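Local structure of copper-transporting ATPase PAA1, chloroplastic (5LBD) at residues 76-80 against 81-85. The protein uses the energy of ATP hydrolysis to carry monovalent copper across the plastid envelope, the present chain being its nucleotide-binding domain. The protein carries 2 engineered substitutions. Sequence-based numbering, arbitrary orientation.
Sequences VAIVN and NKRVT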
loop_
_atom_site.group_PDB
_atom_site.type_symbol
_atom_site.label_atom_id
_atom_site.label_comp_id
_atom_site.label_asym_id
_atom_site.label_seq_id
_atom_site.Cartn_x
_atom_site.Cartn_y
_atom_site.Cartn_z
ATOM N N VAL A 76 -2.949 7.534 3.351
ATOM C CA VAL A 76 -2.851 8.046 1.989
ATOM C C VAL A 76 -1.763 9.110 1.950
ATOM O O VAL A 76 -1.528 9.821 2.935
ATOM C CB VAL A 76 -4.221 8.602 1.519
ATOM C CG1 VAL A 76 -4.719 9.661 2.450
ATOM C CG2 VAL A 76 -4.154 9.128 0.065
ATOM N N ALA A 77 -1.078 9.214 0.812
ATOM C CA ALA A 77 -0.154 10.310 0.570
ATOM C C ALA A 77 -0.070 10.476 -0.933
ATOM O O ALA A 77 -0.528 9.623 -1.696
ATOM C CB ALA A 77 1.225 10.046 1.208
ATOM N N ILE A 78 0.506 11.576 -1.363
ATOM C CA ILE A 78 0.825 11.759 -2.765
ATOM C C ILE A 78 2.246 11.277 -2.962
ATOM O O ILE A 78 3.174 11.776 -2.328
ATOM C CB ILE A 78 0.674 13.215 -3.198
ATOM C CG1 ILE A 78 -0.738 13.705 -2.888
ATOM C CG2 ILE A 78 1.010 13.400 -4.682
ATOM C CD1 ILE A 78 -1.812 12.984 -3.619
ATOM N N VAL A 79 2.420 10.337 -3.882
ATOM C CA VAL A 79 3.741 9.814 -4.203
ATOM C C VAL A 79 3.940 9.986 -5.693
ATOM O O VAL A 79 3.155 9.456 -6.484
ATOM C CB VAL A 79 3.869 8.343 -3.792
ATOM C CG1 VAL A 79 5.269 7.820 -4.080
ATOM C CG2 VAL A 79 3.540 8.184 -2.354
ATOM N N ASN A 80 4.967 10.744 -6.066
ATOM C CA ASN A 80 5.244 11.053 -7.461
ATOM C C ASN A 80 3.955 11.365 -8.207
ATOM O O ASN A 80 3.632 10.762 -9.229
ATOM C CB ASN A 80 6.003 9.908 -8.122
ATOM C CG ASN A 80 7.426 9.746 -7.570
ATOM O OD1 ASN A 80 7.953 10.637 -6.893
ATOM N ND2 ASN A 80 8.056 8.609 -7.873
ATOM N N ASN A 81 3.195 12.312 -7.660
ATOM C CA ASN A 81 1.998 12.859 -8.282
ATOM C C ASN A 81 0.837 11.875 -8.344
ATOM O O ASN A 81 -0.128 12.106 -9.084
ATOM C CB ASN A 81 2.291 13.386 -9.683
ATOM C CG ASN A 81 3.162 14.606 -9.660
ATOM O OD1 ASN A 81 4.207 14.653 -10.303
ATOM N ND2 ASN A 81 2.732 15.614 -8.912
ATOM N N LYS A 82 0.886 10.789 -7.584
ATOM C CA LYS A 82 -0.211 9.839 -7.534
ATOM C C LYS A 82 -0.784 9.792 -6.134
ATOM O O LYS A 82 -0.038 9.829 -5.157
ATOM C CB LYS A 82 0.257 8.436 -7.956
ATOM C CG LYS A 82 0.683 8.363 -9.397
ATOM C CD LYS A 82 1.374 7.043 -9.677
ATOM C CE LYS A 82 2.837 7.068 -9.250
ATOM N NZ LYS A 82 3.615 8.033 -10.068
ATOM N N ARG A 83 -2.114 9.638 -6.027
ATOM C CA ARG A 83 -2.752 9.431 -4.729
ATOM C C ARG A 83 -2.675 7.950 -4.381
ATOM O O ARG A 83 -3.389 7.132 -4.967
ATOM C CB ARG A 83 -4.213 9.878 -4.753
ATOM C CG ARG A 83 -4.440 11.260 -5.334
ATOM C CD ARG A 83 -5.925 11.736 -5.201
ATOM N NE ARG A 83 -6.884 10.938 -5.980
ATOM C CZ ARG A 83 -7.542 9.880 -5.504
ATOM N NH1 ARG A 83 -7.365 9.477 -4.241
ATOM N NH2 ARG A 83 -8.385 9.225 -6.303
ATOM N N VAL A 84 -1.836 7.607 -3.411
ATOM C CA VAL A 84 -1.548 6.217 -3.074
ATOM C C VAL A 84 -2.197 5.938 -1.728
ATOM O O VAL A 84 -1.886 6.610 -0.743
ATOM C CB VAL A 84 -0.042 5.927 -3.033
ATOM C CG1 VAL A 84 0.197 4.494 -2.605
ATOM C CG2 VAL A 84 0.579 6.176 -4.381
ATOM N N THR A 85 -3.096 4.958 -1.684
ATOM C CA THR A 85 -3.781 4.569 -0.465
ATOM C C THR A 85 -3.292 3.201 -0.031
ATOM O O THR A 85 -3.015 2.330 -0.853
ATOM C CB THR A 85 -5.290 4.513 -0.642
ATOM O OG1 THR A 85 -5.589 3.681 -1.766
ATOM C CG2 THR A 85 -5.817 5.902 -0.872
#
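The side chain of Lys82, the last residue of the turn, folds back along it: with its chain bent at chi3 (-82°) and chi4 (-66°), NZ donates a hydrogen bond to Asn80 O at 2.9 Å, arriving tilted 29° from the carbonyl plane. The same residue's backbone closes the turn, Lys82 N bonding to Val79 O and Val79 N returning a 2.8 Å bond to Lys82 O. Replacing Lys82 by an alanine would probably leave the Asn80 carbonyl without this mate and uncover the side of the turn that the aliphatic chain now lines. Farther from the turn, Ala77 and Val84 form a second hydrogen-bonded pair, in which Val84 N bonds to Ala77 O at 3.0 Å and Ala77 N to Val84 O.

Side chains alternate between the two faces. On the face of Lys82, Val84 CG2 lies 4.0 Å from Val79 CB, a diagonal apolar contact facing helix 26-37, where Val79 meets Leu32 and Ala35. On the other face, the Ile78 and Arg83 side chains cross at a slant, Ile78 CD1 resting 3.6 Å from Arg83 CG, while the guanidinium bonds through NH2 to His95 O. Val76 CG2 reaches Thr85 CG2, 3.7 Å away, and both residues touch Trp91.

Asn80 and Asn81, both with positive phi, are the central residues of a type I' turn, and the Val79-Lys82 pair that encloses it defines a two-residue beta hairpin, here joining neighbouring strands in the antiparallel sheet of the P1B-type ATPase N-domain.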